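Local coordinates for cellulase (Uncultured bacterium, PDB 6XSO), which probably hydrolyses internal beta-1,4 linkages in cellulose and related plant polysaccharides as a broad-specificity GH5_4 endoglucanase, at residues 284-289 and 329-334; 288-293 and 336-341. One frame throughout, in Å; residues are numbered along the deposited sequence. Where two conformers were deposited one is given.

Interaction 1: 284-289 and 329-334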
ATOM      1  N   THR A 284      17.790   6.569  15.652  1.00 26.44           N
ATOM      2  CA  THR A 284      18.854   6.185  14.731  1.00 26.14           C
ATOM      3  C   THR A 284      18.396   5.124  13.734  1.00 25.93           C
ATOM      4  O   THR A 284      18.743   5.185  12.546  1.00 24.52           O
ATOM      5  CB  THR A 284      20.053   5.692  15.544  1.00 25.80           C
ATOM      6  OG1 THR A 284      20.505   6.758  16.384  1.00 30.07           O
ATOM      7  CG2 THR A 284      21.164   5.246  14.622  1.00 31.45           C
ATOM      8  N   ASP A 285      17.628   4.135  14.192  1.00 25.31           N
ATOM      9  CA  ASP A 285      17.095   3.133  13.283  1.00 23.57           C
ATOM     10  C   ASP A 285      16.188   3.777  12.241  1.00 20.14           C
ATOM     11  O   ASP A 285      16.213   3.416  11.059  1.00 22.23           O
ATOM     12  CB  ASP A 285      16.268   2.105  14.049  1.00 23.25           C
ATOM     13  CG  ASP A 285      17.096   1.132  14.842  1.00 33.90           C
ATOM     14  OD1 ASP A 285      18.316   0.970  14.577  1.00 35.47           O
ATOM     15  OD2 ASP A 285      16.497   0.509  15.748  1.00 32.76           O
ATOM     16  N   THR A 286      15.352   4.717  12.666  1.00 21.08           N
ATOM     17  CA  THR A 286      14.481   5.391  11.713  1.00 19.10           C
ATOM     18  C   THR A 286      15.293   6.216  10.724  1.00 21.09           C
ATOM     19  O   THR A 286      14.992   6.230   9.524  1.00 21.23           O
ATOM     20  CB  THR A 286      13.469   6.242  12.481  1.00 19.78           C
ATOM     21  OG1 THR A 286      12.582   5.365  13.199  1.00 21.20           O
ATOM     22  CG2 THR A 286      12.669   7.128  11.535  1.00 19.41           C
ATOM     23  N   ARG A 287      16.347   6.881  11.204  1.00 21.22           N
ATOM     24  CA  ARG A 287      17.213   7.644  10.310  1.00 22.58           C
ATOM     25  C   ARG A 287      17.860   6.727   9.274  1.00 23.04           C
ATOM     26  O   ARG A 287      17.971   7.087   8.097  1.00 23.61           O
ATOM     27  CB  ARG A 287      18.288   8.387  11.112  1.00 25.93           C
ATOM     28  CG  ARG A 287      18.987   9.484  10.314  1.00 27.48           C
ATOM     29  CD  ARG A 287      19.841  10.407  11.212  1.00 36.21           C
ATOM     30  NE  ARG A 287      19.358  10.445  12.596  1.00 54.18           N
ATOM     31  CZ  ARG A 287      18.309  11.149  13.022  1.00 56.66           C
ATOM     32  NH1 ARG A 287      17.604  11.902  12.185  1.00 50.96           N
ATOM     33  NH2 ARG A 287      17.957  11.087  14.299  1.00 55.28           N
ATOM     34  N   ASP A 288      18.263   5.523   9.685  1.00 23.20           N
ATOM     35  CA  ASP A 288      18.871   4.584   8.743  1.00 25.35           C
ATOM     36  C   ASP A 288      17.859   4.134   7.700  1.00 24.21           C
ATOM     37  O   ASP A 288      18.180   4.069   6.507  1.00 24.30           O
ATOM     38  CB  ASP A 288      19.421   3.382   9.511  1.00 24.98           C
ATOM     39  CG  ASP A 288      19.875   2.255   8.589  1.00 36.81           C
ATOM     40  OD1 ASP A 288      20.910   2.439   7.922  1.00 42.32           O
ATOM     41  OD2 ASP A 288      19.201   1.196   8.532  1.00 38.27           O
ATOM     42  N   LEU A 289      16.637   3.818   8.135  1.00 21.23           N
ATOM     43  CA  LEU A 289      15.569   3.471   7.205  1.00 20.53           C
ATOM     44  C   LEU A 289      15.357   4.583   6.188  1.00 22.28           C
ATOM     45  O   LEU A 289      15.333   4.341   4.972  1.00 21.53           O
ATOM     46  CB  LEU A 289      14.276   3.207   7.985  1.00 20.50           C
ATOM     47  CG  LEU A 289      12.951   3.244   7.215  1.00 24.15           C
ATOM     48  CD1 LEU A 289      12.865   2.067   6.265  1.00 29.46           C
ATOM     49  CD2 LEU A 289      11.744   3.219   8.131  1.00 28.58           C
ATOM     50  N   PHE A 329       4.664   6.205  21.301  1.00 20.86           N
ATOM     51  CA  PHE A 329       4.308   7.560  20.898  1.00 20.87           C
ATOM     52  C   PHE A 329       5.546   8.396  20.566  1.00 22.38           C
ATOM     53  O   PHE A 329       5.497   9.232  19.659  1.00 22.75           O
ATOM     54  CB  PHE A 329       3.466   8.224  21.993  1.00 22.35           C
ATOM     55  CG  PHE A 329       2.033   7.707  22.098  1.00 22.21           C
ATOM     56  CD1 PHE A 329       1.540   6.695  21.293  1.00 23.68           C
ATOM     57  CD2 PHE A 329       1.175   8.269  23.014  1.00 25.89           C
ATOM     58  CE1 PHE A 329       0.210   6.263  21.418  1.00 24.51           C
ATOM     59  CE2 PHE A 329      -0.139   7.843  23.129  1.00 26.22           C
ATOM     60  CZ  PHE A 329      -0.615   6.854  22.353  1.00 25.48           C
ATOM     61  N   GLN A 330       6.649   8.203  21.297  0.53 22.42           N
ATOM     62  CA  GLN A 330       7.885   8.903  20.950  0.53 20.96           C
ATOM     63  C   GLN A 330       8.412   8.423  19.606  0.53 23.24           C
ATOM     64  O   GLN A 330       8.961   9.212  18.825  0.53 21.81           O
ATOM     65  CB  GLN A 330       8.931   8.691  22.042  0.53 23.03           C
ATOM     66  CG  GLN A 330       8.480   9.170  23.403  0.53 24.38           C
ATOM     67  CD  GLN A 330       9.369   8.652  24.519  0.53 23.73           C
ATOM     68  OE1 GLN A 330      10.597   8.777  24.460  0.53 28.06           O
ATOM     69  NE2 GLN A 330       8.758   8.055  25.537  0.53 30.66           N
ATOM     70  N   PHE A 331       8.247   7.129  19.324  1.00 21.60           N
ATOM     71  CA  PHE A 331       8.609   6.585  18.022  1.00 20.82           C
ATOM     72  C   PHE A 331       7.759   7.217  16.926  1.00 18.63           C
ATOM     73  O   PHE A 331       8.282   7.642  15.884  1.00 20.44           O
ATOM     74  CB  PHE A 331       8.455   5.048  18.047  1.00 19.55           C
ATOM     75  CG  PHE A 331       8.290   4.426  16.683  1.00 20.37           C
ATOM     76  CD1 PHE A 331       9.364   4.350  15.820  1.00 20.23           C
ATOM     77  CD2 PHE A 331       7.068   3.930  16.274  1.00 21.81           C
ATOM     78  CE1 PHE A 331       9.228   3.793  14.565  1.00 18.75           C
ATOM     79  CE2 PHE A 331       6.915   3.385  15.015  1.00 21.98           C
ATOM     80  CZ  PHE A 331       7.999   3.305  14.167  1.00 18.95           C
ATOM     81  N   VAL A 332       6.434   7.282  17.151  1.00 20.30           N
ATOM     82  CA  VAL A 332       5.508   7.903  16.197  1.00 19.54           C
ATOM     83  C   VAL A 332       5.948   9.326  15.878  1.00 21.36           C
ATOM     84  O   VAL A 332       6.023   9.731  14.709  1.00 20.66           O
ATOM     85  CB  VAL A 332       4.074   7.880  16.769  1.00 19.67           C
ATOM     86  CG1 VAL A 332       3.168   8.888  16.070  1.00 19.64           C
ATOM     87  CG2 VAL A 332       3.507   6.463  16.734  1.00 18.56           C
ATOM     88  N   ASP A 333       6.172  10.128  16.916  1.00 20.48           N
ATOM     89  CA  ASP A 333       6.535  11.522  16.699  1.00 21.99           C
ATOM     90  C   ASP A 333       7.710  11.626  15.736  1.00 20.50           C
ATOM     91  O   ASP A 333       7.701  12.429  14.797  1.00 21.44           O
ATOM     92  CB  ASP A 333       6.960  12.164  18.025  1.00 22.27           C
ATOM     93  CG  ASP A 333       5.809  12.427  18.976  1.00 23.86           C
ATOM     94  OD1 ASP A 333       4.641  12.261  18.609  1.00 22.01           O
ATOM     95  OD2 ASP A 333       6.097  12.817  20.134  1.00 26.34           O
ATOM     96  N   ASP A 334       8.758  10.840  15.994  1.00 20.26           N
ATOM     97  CA  ASP A 334       9.993  10.958  15.219  1.00 21.08           C
ATOM     98  C   ASP A 334       9.851  10.341  13.829  1.00 22.47           C
ATOM     99  O   ASP A 334      10.419  10.860  12.858  1.00 20.92           O
ATOM    100  CB  ASP A 334      11.142  10.316  15.995  1.00 20.90           C
ATOM    101  CG  ASP A 334      12.443  10.321  15.209  1.00 20.96           C
ATOM    102  OD1 ASP A 334      13.084  11.402  15.148  1.00 24.47           O
ATOM    103  OD2 ASP A 334      12.796   9.239  14.672  1.00 21.70           O
TER
HETATM  104  O   HOH W   1      11.338   6.957  15.112  1.00 22.21           O
HETATM  105  O   HOH W   2      15.626  12.195  14.890  1.00 32.02           O
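In the (beta/alpha)8 barrel of this GH5 enzyme, the helices that follow the sixth and seventh strands, 279-298 and 325-341, meet here through T286, F331 and D334. The backbones are closest at T286 and D334, whose CA atoms lie 8.0 Å apart. T286 and D334 run past one another in opposite directions, and D334 OD2 rests 3.8 Å from T286 CG2. The hydroxyl of T286 sits beside its own backbone N (chi1 -67°), and from there OG1 approaches F331 CE1 at the ring edge, near the ring plane, at 3.9 Å. The same OG1 donates to a water at 2.8 Å, and this water donates in turn to D334 OD2 (2.7 Å) and to the carbonyl F331 O. OD2 also accepts from Q338 NE2 one turn further on. A second water joins R287 to D334: it accepts from NH2 in the plane of the guanidinium, at 2.6 Å, and donates to OD1. With R287 NH2 and D334 OD1 5.0 Å apart, their opposite charges probably attract through this water without touching. Between 284-289 and 329-334 the polar link is therefore relayed by two waters, and both carboxylate oxygens of D334 are engaged.

Interaction 2: 288-293 and 336-341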
ATOM      1  N   ASP A 288      18.263   5.523   9.685  1.00 23.20           N
ATOM      2  CA  ASP A 288      18.871   4.584   8.743  1.00 25.35           C
ATOM      3  C   ASP A 288      17.859   4.134   7.700  1.00 24.21           C
ATOM      4  O   ASP A 288      18.180   4.069   6.507  1.00 24.30           O
ATOM      5  CB  ASP A 288      19.421   3.382   9.511  1.00 24.98           C
ATOM      6  CG  ASP A 288      19.875   2.255   8.589  1.00 36.81           C
ATOM      7  OD1 ASP A 288      20.910   2.439   7.922  1.00 42.32           O
ATOM      8  OD2 ASP A 288      19.201   1.196   8.532  1.00 38.27           O
ATOM      9  N   LEU A 289      16.637   3.818   8.135  1.00 21.23           N
ATOM     10  CA  LEU A 289      15.569   3.471   7.205  1.00 20.53           C
ATOM     11  C   LEU A 289      15.357   4.583   6.188  1.00 22.28           C
ATOM     12  O   LEU A 289      15.333   4.341   4.972  1.00 21.53           O
ATOM     13  CB  LEU A 289      14.276   3.207   7.985  1.00 20.50           C
ATOM     14  CG  LEU A 289      12.951   3.244   7.215  1.00 24.15           C
ATOM     15  CD1 LEU A 289      12.865   2.067   6.265  1.00 29.46           C
ATOM     16  CD2 LEU A 289      11.744   3.219   8.131  1.00 28.58           C
ATOM     17  N   MET A 290      15.205   5.815   6.665  1.00 21.38           N
ATOM     18  CA  MET A 290      14.935   6.914   5.753  1.00 21.34           C
ATOM     19  C   MET A 290      16.122   7.162   4.831  1.00 23.16           C
ATOM     20  O   MET A 290      15.928   7.507   3.657  1.00 21.90           O
ATOM     21  CB  MET A 290      14.595   8.178   6.542  1.00 19.15           C
ATOM     22  CG  MET A 290      13.371   8.058   7.441  1.00 20.91           C
ATOM     23  SD  MET A 290      11.855   7.749   6.529  1.00 21.87           S
ATOM     24  CE  MET A 290      10.706   7.361   7.861  1.00 20.31           C
ATOM     25  N   ASN A 291      17.351   6.982   5.337  0.52 23.37           N
ATOM     26  CA  ASN A 291      18.540   7.210   4.517  0.52 23.75           C
ATOM     27  C   ASN A 291      18.550   6.296   3.293  0.52 24.14           C
ATOM     28  O   ASN A 291      18.895   6.732   2.189  0.52 23.38           O
ATOM     29  CB  ASN A 291      19.822   7.016   5.344  0.52 23.90           C
ATOM     30  CG  ASN A 291      20.166   8.220   6.240  0.52 23.51           C
ATOM     31  OD1 ASN A 291      19.669   9.337   6.055  0.52 30.54           O
ATOM     32  ND2 ASN A 291      21.039   7.980   7.218  0.52 28.72           N
ATOM     33  N   GLY A 292      18.174   5.025   3.466  1.00 22.82           N
ATOM     34  CA  GLY A 292      18.153   4.112   2.332  1.00 21.66           C
ATOM     35  C   GLY A 292      17.120   4.506   1.298  1.00 20.13           C
ATOM     36  O   GLY A 292      17.380   4.453   0.093  1.00 22.01           O
ATOM     37  N   LEU A 293      15.943   4.916   1.762  1.00 20.02           N
ATOM     38  CA  LEU A 293      14.907   5.384   0.849  1.00 19.79           C
ATOM     39  C   LEU A 293      15.362   6.636   0.118  1.00 21.53           C
ATOM     40  O   LEU A 293      15.068   6.805  -1.076  1.00 22.36           O
ATOM     41  CB  LEU A 293      13.604   5.630   1.607  1.00 21.39           C
ATOM     42  CG  LEU A 293      13.069   4.414   2.381  1.00 20.59           C
ATOM     43  CD1 LEU A 293      11.800   4.750   3.141  1.00 21.65           C
ATOM     44  CD2 LEU A 293      12.826   3.224   1.441  1.00 20.66           C
ATOM     45  N   VAL A 336       7.110  10.034  11.916  1.00 20.41           N
ATOM     46  CA  VAL A 336       6.346  10.937  11.063  1.00 20.33           C
ATOM     47  C   VAL A 336       7.184  12.146  10.689  1.00 22.08           C
ATOM     48  O   VAL A 336       7.172  12.585   9.536  1.00 20.66           O
ATOM     49  CB  VAL A 336       5.023  11.328  11.751  1.00 21.15           C
ATOM     50  CG1 VAL A 336       4.327  12.463  11.005  1.00 23.37           C
ATOM     51  CG2 VAL A 336       4.108  10.092  11.807  1.00 20.44           C
ATOM     52  N   ALA A 337       7.920  12.705  11.657  1.00 20.27           N
ATOM     53  CA  ALA A 337       8.730  13.890  11.400  1.00 20.20           C
ATOM     54  C   ALA A 337       9.851  13.594  10.411  1.00 19.07           C
ATOM     55  O   ALA A 337      10.108  14.391   9.496  1.00 21.09           O
ATOM     56  CB  ALA A 337       9.328  14.422  12.700  1.00 21.65           C
ATOM     57  N   GLN A 338      10.564  12.481  10.604  1.00 20.70           N
ATOM     58  CA  GLN A 338      11.667  12.190   9.689  1.00 19.65           C
ATOM     59  C   GLN A 338      11.142  11.949   8.277  1.00 20.56           C
ATOM     60  O   GLN A 338      11.746  12.398   7.294  1.00 21.11           O
ATOM     61  CB  GLN A 338      12.508  11.008  10.190  1.00 20.81           C
ATOM     62  CG  GLN A 338      13.319  11.272  11.451  1.00 21.48           C
ATOM     63  CD  GLN A 338      14.509  10.331  11.567  1.00 27.49           C
ATOM     64  OE1 GLN A 338      15.275  10.159  10.620  1.00 25.91           O
ATOM     65  NE2 GLN A 338      14.659   9.709  12.729  1.00 22.46           N
ATOM     66  N   ALA A 339      10.005  11.261   8.159  1.00 18.66           N
ATOM     67  CA  ALA A 339       9.383  11.059   6.852  1.00 18.03           C
ATOM     68  C   ALA A 339       8.979  12.388   6.230  1.00 20.19           C
ATOM     69  O   ALA A 339       9.254  12.639   5.050  1.00 20.49           O
ATOM     70  CB  ALA A 339       8.177  10.127   7.007  1.00 18.54           C
ATOM     71  N   LYS A 340       8.378  13.279   7.025  1.00 20.82           N
ATOM     72  CA  LYS A 340       7.908  14.555   6.493  1.00 19.93           C
ATOM     73  C   LYS A 340       9.059  15.391   5.946  1.00 20.46           C
ATOM     74  O   LYS A 340       8.917  16.050   4.907  1.00 22.21           O
ATOM     75  CB  LYS A 340       7.146  15.320   7.582  1.00 21.54           C
ATOM     76  CG  LYS A 340       6.506  16.655   7.140  1.00 21.67           C
ATOM     77  CD  LYS A 340       5.854  17.385   8.303  1.00 23.74           C
ATOM     78  CE  LYS A 340       5.091  18.624   7.806  1.00 27.57           C
ATOM     79  NZ  LYS A 340       4.560  19.462   8.927  1.00 28.82           N
ATOM     80  N   ALA A 341      10.202  15.381   6.638  1.00 20.12           N
ATOM     81  CA  ALA A 341      11.344  16.169   6.194  1.00 21.71           C
ATOM     82  C   ALA A 341      11.846  15.724   4.825  1.00 24.27           C
ATOM     83  O   ALA A 341      12.421  16.536   4.090  1.00 26.08           O
ATOM     84  CB  ALA A 341      12.459  16.104   7.235  1.00 20.74           C
TER
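Q338 and A339 carry the side of 336-341 that faces M290 of 288-293. Taken in order, V336 comes first; its CB points away from 288-293, and its side chain packs on W309 of strand 304-309. Q338 is next. Its CB is 4.1 Å from M290 CG, so the apolar root of the glutamine makes the touch, and the two side chains lie at a slant to each other. The chain then runs extended beyond CG to its amide, where NE2, bonded to D334, also donates to R283 O; the polar end is thus held by residues outside the two segments, while its methylenes cross between the helices. A339 follows, and its CA lies 7.0 Å from that of M290, the nearest backbone approach here. The thioether folds against this small residue: M290 CE is 3.8 Å from A339 CB and 4.0 Å from A339 N. A bend at chi2 (-63°) sets the sulfur and its methyl against the alanine. The 4.1 Å from M290 SD to A339 CA is consistent with the small alanine letting the methionine lie near the opposing backbone. Putting an alanine in place of M290 would probably open a gap beside A339 and deprive the CB of Q338 of its apolar partner. Further along, K340 faces another way, its NZ bonding Y376 O and its charge making a cation-pi contact with Y376 on helix 366-377. M290 also touches F335 on helix 325-341, and L342 and I344 in the loop leading to strand 345-349. Both M290 and L293 reach I306 on strand 304-309, the seventh of the barrel, from the outer layer.

Interactions 1 and 2 are successive parts of one interface, between helices 279-298 and 325-341, with centres about 8 Å apart. Both are buried and of similar size, 132 and 128 Å², yet their chemistry differs. Interaction 1, about 20 Å from the centre of the chain to its own centre, relies on water and a carboxylate. Interaction 2, at about 17 Å, is apolar, and the nearest CA atoms come closer there. Q338 joins the two: its amide packs on T286 and R287 of interaction 1, while its CB serves interaction 2. The interface thus passes from water-bridged polar contact to apolar contact next to the barrel strands.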